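Local coordinates for protein cephalosporin acylase (Bacillus halodurans, PDB 2NLZ) that probably hydrolyses amide bonds, perhaps those of cephalosporin side chains, by means of an N-terminal nucleophile, at residues 287-291 / 454-460; 15-19 / 460-464; 255-259 / 277-281; 435-439 / 448-452; 304-309 / 470-474. The protein carries 1 engineered substitution. All coordinates share one frame; numbering follows the deposited sequence. Where two conformers were deposited one is given.

Contact 1: 287-291 / 454-460; sequences EFYHK and NTIDFGL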
# COMPACT_ATOMS: atom_id res chain seq x y z
N GLU D 287 2.64 -25.94 14.72
CA GLU D 287 2.43 -25.90 13.27
C GLU D 287 2.08 -24.45 12.91
O GLU D 287 1.74 -23.65 13.79
CB GLU D 287 1.31 -26.87 12.85
CG GLU D 287 1.48 -28.33 13.29
CD GLU D 287 2.66 -29.02 12.63
OE1 GLU D 287 2.95 -28.74 11.45
OE2 GLU D 287 3.31 -29.85 13.31
N PHE D 288 2.18 -24.09 11.63
CA PHE D 288 1.93 -22.70 11.20
C PHE D 288 1.01 -22.57 9.99
O PHE D 288 -0.08 -21.99 10.08
CB PHE D 288 3.26 -21.97 10.97
CG PHE D 288 4.08 -21.83 12.21
CD1 PHE D 288 3.74 -20.89 13.17
CD2 PHE D 288 5.17 -22.65 12.44
CE1 PHE D 288 4.47 -20.76 14.33
CE2 PHE D 288 5.91 -22.52 13.61
CZ PHE D 288 5.56 -21.57 14.55
N TYR D 289 1.49 -23.11 8.86
CA TYR D 289 0.78 -23.13 7.57
C TYR D 289 0.85 -21.80 6.81
O TYR D 289 1.24 -21.80 5.63
CB TYR D 289 -0.66 -23.67 7.68
CG TYR D 289 -0.78 -25.00 8.42
CD1 TYR D 289 -0.24 -26.17 7.88
CD2 TYR D 289 -1.43 -25.09 9.65
CE1 TYR D 289 -0.34 -27.39 8.55
CE2 TYR D 289 -1.54 -26.30 10.33
CZ TYR D 289 -0.99 -27.44 9.77
OH TYR D 289 -1.10 -28.64 10.45
N HIS D 290 0.50 -20.69 7.45
CA HIS D 290 0.71 -19.37 6.82
C HIS D 290 1.52 -18.35 7.65
O HIS D 290 1.38 -18.27 8.87
CB HIS D 290 -0.60 -18.75 6.33
CG HIS D 290 -0.40 -17.63 5.36
ND1 HIS D 290 -0.06 -17.84 4.04
CD2 HIS D 290 -0.44 -16.28 5.53
CE1 HIS D 290 0.07 -16.67 3.43
NE2 HIS D 290 -0.16 -15.71 4.32
N LYS D 291 2.34 -17.56 6.95
CA LYS D 291 3.27 -16.61 7.56
C LYS D 291 2.64 -15.40 8.23
O LYS D 291 2.97 -15.07 9.37
CB LYS D 291 4.26 -16.11 6.52
CG LYS D 291 5.16 -15.00 7.03
CD LYS D 291 6.23 -14.68 6.01
CE LYS D 291 7.00 -13.40 6.38
NZ LYS D 291 7.73 -13.47 7.68
N ASN D 454 10.77 -18.25 6.90
CA ASN D 454 10.37 -17.77 5.58
C ASN D 454 10.70 -18.77 4.48
O ASN D 454 9.97 -18.89 3.50
CB ASN D 454 11.03 -16.42 5.27
CG ASN D 454 10.52 -15.29 6.16
OD1 ASN D 454 9.54 -15.45 6.89
ND2 ASN D 454 11.20 -14.15 6.10
N THR D 455 11.79 -19.49 4.65
CA THR D 455 12.23 -20.45 3.65
C THR D 455 11.58 -21.82 3.81
O THR D 455 10.94 -22.32 2.88
CB THR D 455 13.76 -20.57 3.64
OG1 THR D 455 14.31 -19.28 3.39
CG2 THR D 455 14.22 -21.50 2.54
N ILE D 456 11.71 -22.40 4.99
CA ILE D 456 11.23 -23.76 5.24
C ILE D 456 9.71 -23.80 5.43
O ILE D 456 9.00 -24.54 4.74
CB ILE D 456 11.98 -24.41 6.43
CG1 ILE D 456 13.46 -24.63 6.07
CG2 ILE D 456 11.30 -25.71 6.86
CD1 ILE D 456 14.41 -24.48 7.25
N ASP D 457 9.20 -22.99 6.35
CA ASP D 457 7.78 -22.99 6.67
C ASP D 457 6.91 -22.35 5.61
O ASP D 457 5.80 -22.80 5.36
CB ASP D 457 7.53 -22.29 7.99
CG ASP D 457 8.15 -23.01 9.14
OD1 ASP D 457 8.01 -24.25 9.19
OD2 ASP D 457 8.76 -22.34 9.99
N PHE D 458 7.40 -21.28 5.00
CA PHE D 458 6.51 -20.47 4.19
C PHE D 458 6.86 -20.40 2.70
O PHE D 458 6.15 -19.75 1.92
CB PHE D 458 6.35 -19.09 4.83
CG PHE D 458 6.04 -19.15 6.30
CD1 PHE D 458 5.01 -19.95 6.79
CD2 PHE D 458 6.77 -18.41 7.21
CE1 PHE D 458 4.72 -20.02 8.14
CE2 PHE D 458 6.48 -18.47 8.57
CZ PHE D 458 5.45 -19.28 9.03
N GLY D 459 7.94 -21.09 2.32
CA GLY D 459 8.28 -21.32 0.91
C GLY D 459 8.60 -20.10 0.06
O GLY D 459 8.34 -20.09 -1.16
N LEU D 460 9.16 -19.07 0.71
CA LEU D 460 9.57 -17.86 0.03
C LEU D 460 10.86 -18.10 -0.71
O LEU D 460 11.73 -18.83 -0.23
CB LEU D 460 9.76 -16.72 1.03
CG LEU D 460 8.61 -15.74 1.29
CD1 LEU D 460 7.26 -16.27 0.79
CD2 LEU D 460 8.56 -15.39 2.77
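Lys291 lays the root of its side chain over one face of Phe458 and carries its ammonium group on to Asn454. CB of Lys291 lies 3.6 Å from the centroid of the Phe458 ring and 19° off its normal, a CH-pi contact for which a lysine's methylenes suit an electron-rich ring. CB of Asp457 covers the opposite face, so the phenyl is sandwiched, while at its edge CE1 of Phe458 meets CB of Phe288 at 3.7 Å. With CG anti to the backbone N (chi1 173°) and the chain straight until a bend at chi4, Lys291 crosses the ring at about a right angle and brings NZ to OD1 of Asn454, a hydrogen bond of 2.8 Å with the donor tilted 24° from the carbonyl plane. The amide stands in the last turn of helix 444-457 and the phenyl just after it, beside the loop joining helices 274-283 and 294-314. Gly459, with the positive phi that glycine tolerates readily, turns the chain out of the helix, and N of Leu460 bonds back to O of Asn454 at 2.9 Å. Further out, ND2 of Asn454 donates to the carbonyl of Ala465, which fixes the amide's rotation, and Asp457 is held by Tyr259 and Arg260. Tyr12 of the second subunit packs on Lys291 and Leu460, and Tyr289 and His290 stack on their counterparts in the third.

Contact 2: 15-19 / 460-464; sequences RRNVV and LNPQA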
# COMPACT_ATOMS: atom_id res chain seq x y z
N ARG D 15 11.23 -3.71 -7.49
CA ARG D 15 11.24 -5.17 -7.63
C ARG D 15 12.67 -5.68 -7.83
O ARG D 15 13.41 -5.16 -8.66
CB ARG D 15 10.39 -5.56 -8.83
CG ARG D 15 9.27 -6.53 -8.54
CD ARG D 15 9.67 -7.95 -8.88
NE ARG D 15 8.48 -8.72 -9.17
CZ ARG D 15 8.21 -9.40 -10.29
NH1 ARG D 15 7.05 -10.02 -10.36
NH2 ARG D 15 9.05 -9.48 -11.31
N ARG D 16 13.05 -6.70 -7.07
CA ARG D 16 14.31 -7.39 -7.27
C ARG D 16 14.01 -8.83 -7.62
O ARG D 16 13.52 -9.58 -6.76
CB ARG D 16 15.17 -7.34 -6.01
CG ARG D 16 15.99 -6.08 -5.89
CD ARG D 16 16.97 -6.19 -4.75
NE ARG D 16 17.61 -4.92 -4.47
CZ ARG D 16 18.78 -4.54 -4.96
NH1 ARG D 16 19.47 -5.35 -5.75
NH2 ARG D 16 19.27 -3.34 -4.66
N ASN D 17 14.25 -9.21 -8.87
CA ASN D 17 14.11 -10.61 -9.27
C ASN D 17 15.22 -11.48 -8.68
O ASN D 17 16.32 -10.98 -8.45
CB ASN D 17 14.07 -10.76 -10.80
CG ASN D 17 12.70 -10.40 -11.40
OD1 ASN D 17 11.73 -10.13 -10.67
ND2 ASN D 17 12.62 -10.39 -12.72
N VAL D 18 14.91 -12.74 -8.40
CA VAL D 18 15.90 -13.72 -7.94
C VAL D 18 16.95 -13.85 -9.02
O VAL D 18 16.62 -13.90 -10.20
CB VAL D 18 15.27 -15.11 -7.66
CG1 VAL D 18 16.34 -16.14 -7.24
CG2 VAL D 18 14.21 -15.01 -6.57
N VAL D 19 18.22 -13.87 -8.60
CA VAL D 19 19.34 -14.01 -9.52
C VAL D 19 19.72 -15.49 -9.65
O VAL D 19 19.82 -16.21 -8.65
CB VAL D 19 20.54 -13.13 -9.06
CG1 VAL D 19 21.83 -13.55 -9.75
CG2 VAL D 19 20.23 -11.64 -9.32
N LEU D 460 9.16 -19.07 0.71
CA LEU D 460 9.57 -17.86 0.03
C LEU D 460 10.86 -18.10 -0.71
O LEU D 460 11.73 -18.83 -0.23
CB LEU D 460 9.76 -16.72 1.03
CG LEU D 460 8.61 -15.74 1.29
CD1 LEU D 460 7.26 -16.27 0.79
CD2 LEU D 460 8.56 -15.39 2.77
N ASN D 461 11.00 -17.49 -1.88
CA ASN D 461 12.29 -17.48 -2.57
C ASN D 461 13.33 -16.61 -1.83
O ASN D 461 12.94 -15.76 -1.04
CB ASN D 461 12.11 -17.09 -4.04
CG ASN D 461 11.85 -15.62 -4.22
OD1 ASN D 461 12.53 -14.77 -3.64
ND2 ASN D 461 10.88 -15.29 -5.08
N PRO D 462 14.64 -16.85 -2.07
CA PRO D 462 15.72 -16.14 -1.36
C PRO D 462 15.52 -14.63 -1.26
O PRO D 462 15.69 -14.06 -0.17
CB PRO D 462 16.97 -16.46 -2.19
CG PRO D 462 16.47 -17.13 -3.45
CD PRO D 462 15.21 -17.80 -3.04
N GLN D 463 15.13 -13.99 -2.37
CA GLN D 463 14.87 -12.55 -2.41
C GLN D 463 13.62 -12.12 -1.61
O GLN D 463 13.68 -11.19 -0.79
CB GLN D 463 14.74 -12.06 -3.84
CG GLN D 463 14.77 -10.55 -3.94
CD GLN D 463 16.00 -9.96 -3.28
OE1 GLN D 463 17.13 -10.24 -3.69
NE2 GLN D 463 15.79 -9.15 -2.26
N ALA D 464 12.49 -12.78 -1.88
CA ALA D 464 11.28 -12.59 -1.09
C ALA D 464 11.53 -12.78 0.42
O ALA D 464 11.03 -12.02 1.23
CB ALA D 464 10.20 -13.53 -1.57
O HOH W 1 18.30 -10.62 -6.29
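Arg16 meets Gln463 through its aliphatic part: CB of Arg16 lies 3.8 Å from CG of Gln463, and CD of Arg16 passes 4.0 Å from the amide nitrogen NE2 of Gln463. The two side chains run obliquely past each other, and the guanidinium then leaves the contact, its NE donating to the carbonyl of Arg15 of the second subunit. An arginine suits this place because its methylenes can line a glutamine while its charged end reaches the interface. At Asn17 the backbone takes over. Its carbonyl accepts a bond from a water that also donates to OE1 of Gln463, 2.9 Å away, so the water bridges the loop to the helix. The Gln463 chain sets out away from its own backbone nitrogen and bends at chi2 (55°) to bring the amide there; OE1 accepts from N of Thr528 as well, and NE2 donates to Asp467. With an alanine at this position the water would probably keep only its bond to the Asn17 carbonyl, breaking the bridge, and the N-H of Thr528 would lose its acceptor. Val18 comes next, its two methyls dividing the work: CG1 touches CG of Pro462 at 3.9 Å, whereas CG2 rests against the amide of Asn461, 3.4 Å from its CG. Beyond it, Val19 enters strand 19-21 and pairs with Gly526. The amide touched by Val18 does a second job, for OD1 of Asn461 accepts from N of Ala464 at 2.7 Å, with Pro462 opening the first turn: the classic asparagine N-cap, here starting helix 462-467.

Contact 3: 255-259 / 277-281; sequences ISIDY and LEALN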
# COMPACT_ATOMS: atom_id res chain seq x y z
N ILE D 255 27.20 -26.98 14.73
CA ILE D 255 26.04 -27.54 15.43
C ILE D 255 24.76 -27.30 14.63
O ILE D 255 24.68 -26.34 13.85
CB ILE D 255 25.87 -26.92 16.83
CG1 ILE D 255 25.95 -25.39 16.76
CG2 ILE D 255 26.92 -27.50 17.80
CD1 ILE D 255 25.59 -24.69 18.06
N SER D 256 23.78 -28.17 14.81
CA SER D 256 22.54 -28.08 14.06
C SER D 256 21.28 -28.53 14.80
O SER D 256 21.33 -28.98 15.95
CB SER D 256 22.64 -28.86 12.74
OG SER D 256 22.60 -30.25 12.96
N ILE D 257 20.17 -28.39 14.10
CA ILE D 257 18.85 -28.71 14.60
C ILE D 257 18.13 -29.28 13.40
O ILE D 257 18.38 -28.84 12.27
CB ILE D 257 18.15 -27.41 15.13
CG1 ILE D 257 18.42 -27.23 16.63
CG2 ILE D 257 16.65 -27.38 14.80
CD1 ILE D 257 18.21 -28.49 17.48
N ASP D 258 17.27 -30.27 13.61
CA ASP D 258 16.38 -30.72 12.55
C ASP D 258 15.17 -29.80 12.56
O ASP D 258 14.39 -29.82 13.51
CB ASP D 258 15.94 -32.17 12.73
CG ASP D 258 15.15 -32.69 11.54
OD1 ASP D 258 13.97 -32.31 11.37
OD2 ASP D 258 15.71 -33.50 10.78
N TYR D 259 15.03 -28.99 11.52
CA TYR D 259 13.85 -28.14 11.38
C TYR D 259 13.00 -28.58 10.18
O TYR D 259 13.22 -28.15 9.04
CB TYR D 259 14.20 -26.65 11.30
CG TYR D 259 12.99 -25.76 11.50
CD1 TYR D 259 12.48 -25.54 12.78
CD2 TYR D 259 12.34 -25.18 10.42
CE1 TYR D 259 11.36 -24.76 12.97
CE2 TYR D 259 11.22 -24.39 10.60
CZ TYR D 259 10.73 -24.18 11.88
OH TYR D 259 9.61 -23.39 12.09
N LEU D 277 19.12 -21.57 16.82
CA LEU D 277 18.88 -23.01 16.93
C LEU D 277 17.87 -23.40 18.03
O LEU D 277 16.91 -24.14 17.77
CB LEU D 277 20.21 -23.72 17.15
CG LEU D 277 20.86 -24.39 15.94
CD1 LEU D 277 20.52 -23.72 14.65
CD2 LEU D 277 22.36 -24.45 16.10
N GLU D 278 18.09 -22.91 19.24
CA GLU D 278 17.18 -23.16 20.35
C GLU D 278 15.78 -22.58 20.08
O GLU D 278 14.77 -23.26 20.31
CB GLU D 278 17.76 -22.59 21.65
CG GLU D 278 16.92 -22.88 22.88
CD GLU D 278 17.43 -22.18 24.12
OE1 GLU D 278 18.64 -21.85 24.18
OE2 GLU D 278 16.62 -21.94 25.02
N ALA D 279 15.73 -21.34 19.59
CA ALA D 279 14.47 -20.73 19.22
C ALA D 279 13.72 -21.58 18.19
O ALA D 279 12.56 -21.92 18.40
CB ALA D 279 14.68 -19.31 18.70
N LEU D 280 14.40 -21.96 17.11
CA LEU D 280 13.78 -22.85 16.12
C LEU D 280 13.27 -24.13 16.75
O LEU D 280 12.21 -24.65 16.36
CB LEU D 280 14.73 -23.19 14.96
CG LEU D 280 14.67 -22.40 13.64
CD1 LEU D 280 13.31 -21.72 13.45
CD2 LEU D 280 15.79 -21.37 13.56
N ASN D 281 14.00 -24.62 17.75
CA ASN D 281 13.68 -25.87 18.43
C ASN D 281 12.44 -25.75 19.32
O ASN D 281 11.65 -26.69 19.44
CB ASN D 281 14.88 -26.34 19.25
CG ASN D 281 15.08 -27.83 19.18
OD1 ASN D 281 14.77 -28.47 18.16
ND2 ASN D 281 15.62 -28.39 20.26
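Swung opposite its backbone nitrogen (chi1 -166°), the Tyr259 ring turns one face to Leu280, while in Ile257 CG1 stands roughly anti to the carbonyl carbon and chi2 (-47°) turns CD1 to Asn281. Both stand on strand 250-259, against which helix 274-283 packs in the helix-on-sheet layering expected of the four-layered alpha-beta-beta-alpha fold of N-terminal nucleophile hydrolases. The segments run nearly parallel, at 19° with axes 8.6 Å apart. Strand alternation does the sorting: Ile255, Ile257 and Tyr259 point to the helix, whereas Ser256 points away, its hydroxyl bonded to Arg263. The isoleucines and the tyrosine ring suit these places by filling helix grooves; the Tyr259 hydroxyl reaches past the helix to Asp457. CD2 of Leu277 fits against CG1 of Ile255 at 3.8 Å, and Leu277 slides past Ile257 in the opposite direction, CG of the leucine 3.8 Å from CG1 of the isoleucine. Over the tyrosine, CD1 of Leu280 makes a CH-pi contact 4.0 Å from the centroid of the Tyr259 ring, shifted toward the rim with CE1 its nearest ring atom. At the other flank of the helix, CD1 of Ile257 abuts the amide of Asn281, 3.6 Å from its CG.

Contact 4: 435-439 / 448-452; sequences PFGVM and HMQVM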
# COMPACT_ATOMS: atom_id res chain seq x y z
N PRO D 435 24.41 -21.12 1.97
CA PRO D 435 24.76 -20.15 3.00
C PRO D 435 23.72 -19.03 3.13
O PRO D 435 23.11 -18.62 2.13
CB PRO D 435 26.09 -19.59 2.50
CG PRO D 435 26.00 -19.69 1.00
CD PRO D 435 25.02 -20.79 0.67
N PHE D 436 23.53 -18.58 4.36
CA PHE D 436 22.66 -17.45 4.64
C PHE D 436 23.20 -16.72 5.86
O PHE D 436 23.98 -17.29 6.63
CB PHE D 436 21.22 -17.92 4.89
CG PHE D 436 21.03 -18.66 6.19
CD1 PHE D 436 21.20 -20.02 6.24
CD2 PHE D 436 20.68 -17.99 7.35
CE1 PHE D 436 21.03 -20.71 7.41
CE2 PHE D 436 20.51 -18.67 8.53
CZ PHE D 436 20.68 -20.03 8.56
N GLY D 437 22.81 -15.46 6.02
CA GLY D 437 23.13 -14.69 7.22
C GLY D 437 22.34 -13.41 7.23
O GLY D 437 22.02 -12.86 6.17
N VAL D 438 21.98 -12.94 8.42
CA VAL D 438 21.43 -11.60 8.57
C VAL D 438 22.19 -10.79 9.62
O VAL D 438 21.89 -10.86 10.81
CB VAL D 438 19.93 -11.58 8.87
CG1 VAL D 438 19.40 -10.15 8.83
CG2 VAL D 438 19.19 -12.43 7.88
N MET D 439 23.21 -10.08 9.14
CA MET D 439 23.87 -8.92 9.75
C MET D 439 23.04 -8.16 10.81
O MET D 439 21.84 -7.98 10.64
CB MET D 439 24.19 -7.95 8.59
CG MET D 439 25.33 -6.99 8.77
SD MET D 439 24.92 -5.52 9.73
CE MET D 439 23.39 -4.97 9.03
N HIS D 448 18.05 -14.81 11.57
CA HIS D 448 18.23 -16.21 11.21
C HIS D 448 16.92 -16.99 11.38
O HIS D 448 16.55 -17.80 10.53
CB HIS D 448 19.33 -16.85 12.06
CG HIS D 448 20.72 -16.56 11.58
ND1 HIS D 448 21.74 -17.49 11.67
CD2 HIS D 448 21.26 -15.47 10.99
CE1 HIS D 448 22.84 -16.97 11.17
NE2 HIS D 448 22.58 -15.74 10.76
N MET D 449 16.20 -16.73 12.47
CA MET D 449 14.94 -17.42 12.69
C MET D 449 13.93 -17.03 11.62
O MET D 449 13.19 -17.88 11.13
CB MET D 449 14.36 -17.15 14.08
CG MET D 449 13.28 -18.16 14.47
SD MET D 449 12.33 -17.92 16.00
CE MET D 449 11.77 -16.27 15.73
N GLN D 450 13.92 -15.75 11.26
CA GLN D 450 12.96 -15.26 10.28
C GLN D 450 13.22 -15.82 8.88
O GLN D 450 12.30 -16.38 8.30
CB GLN D 450 12.81 -13.74 10.31
CG GLN D 450 12.06 -13.26 11.56
CD GLN D 450 12.23 -11.77 11.83
OE1 GLN D 450 11.59 -10.94 11.19
NE2 GLN D 450 13.05 -11.43 12.81
N VAL D 451 14.46 -15.74 8.38
CA VAL D 451 14.74 -16.28 7.04
C VAL D 451 14.53 -17.79 6.99
O VAL D 451 14.08 -18.31 5.96
CB VAL D 451 16.15 -15.92 6.44
CG1 VAL D 451 16.39 -14.42 6.46
CG2 VAL D 451 17.26 -16.65 7.14
N MET D 452 14.83 -18.49 8.09
CA MET D 452 14.65 -19.95 8.12
C MET D 452 13.17 -20.33 8.04
O MET D 452 12.80 -21.24 7.29
CB MET D 452 15.33 -20.60 9.34
CG MET D 452 16.85 -20.81 9.19
SD MET D 452 17.32 -21.72 7.70
CE MET D 452 17.59 -20.44 6.48
O HOH W 2 23.92 -13.27 10.32
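Where helix 444-457 packs on strand 431-438, the ring of Phe436 turns its edge to the face of His448 in a T-shaped pair. The centroids of the Phe436 and His448 rings are 4.9 Å apart and the planes stand at 62°, with CE2 of Phe436 over the imidazole. A second helix residue closes on the phenyl: CE of Met452 sits over its centre, 3.5 Å from the Phe436 centroid, and SD lies obliquely beside it, a Met-aromatic contact. The bends at chi2 and chi3 of Met452 curl its methyl back onto that face. Such a helix-on-sheet interface is as expected of the N-terminal nucleophile hydrolase fold, and its buried core is largely apolar; Val451 adds CG2 against CD2 of Phe436 and CG1 against CG2 of Val438, the latter pair at 3.7 Å. A leucine in place of Phe436 would probably deprive the imidazole of its aromatic partner and leave the methyl of Met452 without a flat surface to rest on. CA of Gly437 lies 3.7 Å from NE2 of His448. ND1 of His448 is bonded to Glu266, while NE2 and the backbone N of Val438, the latter weakly, share one water.

Contact 5: 304-309 / 470-474; sequences MKLAFV and RWQWT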
# COMPACT_ATOMS: atom_id res chain seq x y z
N MET D 304 11.77 -16.89 20.32
CA MET D 304 13.01 -16.15 20.22
C MET D 304 13.38 -15.58 21.58
O MET D 304 14.52 -15.72 22.01
CB MET D 304 12.90 -15.03 19.17
CG MET D 304 14.17 -14.19 18.99
SD MET D 304 15.69 -15.16 18.90
CE MET D 304 15.47 -16.05 17.37
N LYS D 305 12.40 -14.98 22.25
CA LYS D 305 12.62 -14.36 23.54
C LYS D 305 13.22 -15.33 24.54
O LYS D 305 14.24 -15.02 25.15
CB LYS D 305 11.33 -13.74 24.08
CG LYS D 305 11.11 -12.32 23.60
CD LYS D 305 9.64 -11.95 23.61
CE LYS D 305 9.11 -11.70 25.01
NZ LYS D 305 7.63 -11.52 25.01
N LEU D 306 12.62 -16.51 24.68
CA LEU D 306 13.09 -17.49 25.66
C LEU D 306 14.52 -17.95 25.37
O LEU D 306 15.35 -18.02 26.27
CB LEU D 306 12.14 -18.68 25.74
CG LEU D 306 10.70 -18.34 26.14
CD1 LEU D 306 9.72 -19.38 25.61
CD2 LEU D 306 10.57 -18.14 27.66
N ALA D 307 14.78 -18.23 24.10
CA ALA D 307 16.08 -18.68 23.65
C ALA D 307 17.17 -17.62 23.84
O ALA D 307 18.32 -17.95 24.15
CB ALA D 307 16.00 -19.08 22.18
N PHE D 308 16.81 -16.36 23.65
CA PHE D 308 17.81 -15.30 23.68
C PHE D 308 18.32 -15.03 25.09
O PHE D 308 19.51 -14.76 25.28
CB PHE D 308 17.27 -14.01 23.04
CG PHE D 308 18.27 -13.30 22.17
CD1 PHE D 308 19.53 -12.98 22.64
CD2 PHE D 308 17.93 -12.95 20.86
CE1 PHE D 308 20.46 -12.33 21.82
CE2 PHE D 308 18.85 -12.29 20.03
CZ PHE D 308 20.12 -11.98 20.52
N VAL D 309 17.44 -15.13 26.08
CA VAL D 309 17.85 -14.92 27.46
C VAL D 309 18.64 -16.13 27.98
O VAL D 309 19.46 -16.02 28.89
CB VAL D 309 16.68 -14.55 28.38
CG1 VAL D 309 17.20 -13.80 29.60
CG2 VAL D 309 15.73 -13.64 27.66
N ARG D 470 10.30 -7.17 8.86
CA ARG D 470 11.01 -7.80 9.96
C ARG D 470 10.63 -7.26 11.32
O ARG D 470 10.31 -6.08 11.46
CB ARG D 470 12.52 -7.68 9.77
CG ARG D 470 13.06 -8.56 8.64
CD ARG D 470 14.50 -8.22 8.32
NE ARG D 470 14.92 -8.74 7.03
CZ ARG D 470 15.97 -8.29 6.34
NH1 ARG D 470 16.72 -7.31 6.84
NH2 ARG D 470 16.27 -8.83 5.15
N TRP D 471 10.67 -8.13 12.31
CA TRP D 471 10.53 -7.74 13.69
C TRP D 471 11.83 -8.02 14.42
O TRP D 471 12.63 -8.84 13.96
CB TRP D 471 9.39 -8.53 14.35
CG TRP D 471 9.57 -10.00 14.19
CD1 TRP D 471 9.03 -10.80 13.22
CD2 TRP D 471 10.35 -10.86 15.03
NE1 TRP D 471 9.43 -12.10 13.40
CE2 TRP D 471 10.24 -12.16 14.51
CE3 TRP D 471 11.13 -10.66 16.17
CZ2 TRP D 471 10.89 -13.25 15.08
CZ3 TRP D 471 11.78 -11.74 16.74
CH2 TRP D 471 11.65 -13.02 16.20
N GLN D 472 12.05 -7.33 15.54
CA GLN D 472 13.12 -7.69 16.46
C GLN D 472 12.84 -7.33 17.91
O GLN D 472 12.42 -6.22 18.21
CB GLN D 472 14.48 -7.15 16.01
CG GLN D 472 14.71 -5.67 16.18
CD GLN D 472 16.17 -5.32 16.00
OE1 GLN D 472 17.05 -5.96 16.60
NE2 GLN D 472 16.45 -4.33 15.17
N TRP D 473 13.07 -8.29 18.80
CA TRP D 473 12.90 -8.10 20.24
C TRP D 473 14.13 -7.42 20.85
O TRP D 473 15.26 -7.75 20.50
CB TRP D 473 12.67 -9.45 20.91
CG TRP D 473 12.88 -9.45 22.38
CD1 TRP D 473 11.99 -9.07 23.32
CD2 TRP D 473 14.06 -9.83 23.07
NE1 TRP D 473 12.53 -9.21 24.57
CE2 TRP D 473 13.81 -9.67 24.44
CE3 TRP D 473 15.31 -10.30 22.66
CZ2 TRP D 473 14.77 -9.95 25.42
CZ3 TRP D 473 16.26 -10.58 23.63
CH2 TRP D 473 15.98 -10.40 24.99
N THR D 474 13.91 -6.47 21.76
CA THR D 474 15.02 -5.78 22.44
C THR D 474 15.09 -6.04 23.96
O THR D 474 16.04 -6.68 24.42
CB THR D 474 15.01 -4.25 22.20
OG1 THR D 474 13.77 -3.69 22.68
CG2 THR D 474 15.20 -3.92 20.73
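Trp473 receives CG of Lys305 over one face of its indole, 3.5 Å from the centroid of the five-membered ring and 15° off the normal. The far corner of the same indole is held by two further residues: CZ3 of Trp473 touches CB of Phe308 at 3.6 Å, and CH2 of Trp473 lies 4.2 Å from CG2 of Val309. The Phe308 ring is inclined at 45° to the indole, neither stacked nor edge-on. Trp471 is met differently, at its edge, where CB of Met304 comes within 3.8 Å of CH2 of Trp471. Both tryptophans project from strand 471-473, the outer member of a small three-stranded mixed sheet, onto helix 294-314, and residues 304, 305, 308 and 309 are the successive positions that one side of a helix offers to such a surface. Tryptophan suits this place because a single indole can span a full helical turn. A chi1 of 163° swings the Trp473 indole away from its own backbone nitrogen and onto the helix. Lys305 serves as a CH-pi donor while its chain bends at chi3 and takes NZ away to Glu302 and the carbonyl of Leu346. The indole nitrogens are satisfied in turn, NE1 of Trp473 by the carbonyl of Gly476 and NE1 of Trp471 by Gln300.

Helix 444-457 ties most of the set together: contact 4 uses its middle and contact 1 its end, their centres about 14 Å apart, and the chain then runs through helix 462-467 in contact 2 to strand 471-473 in contact 5. Met449 on that helix touches Leu280 of contact 3 and both Met304 and Trp471 of contact 5, so helices 274-283, 294-314 and 444-457 pack against one another, consistent with a common helical layer. Contact 3 closes before contacts 1, 4 and 5 open, and all but contact 5 nest within the loop closed by contact 2. Distant parts of the sequence thus meet in one compact body, while contacts 1 and 2 also reach the second subunit.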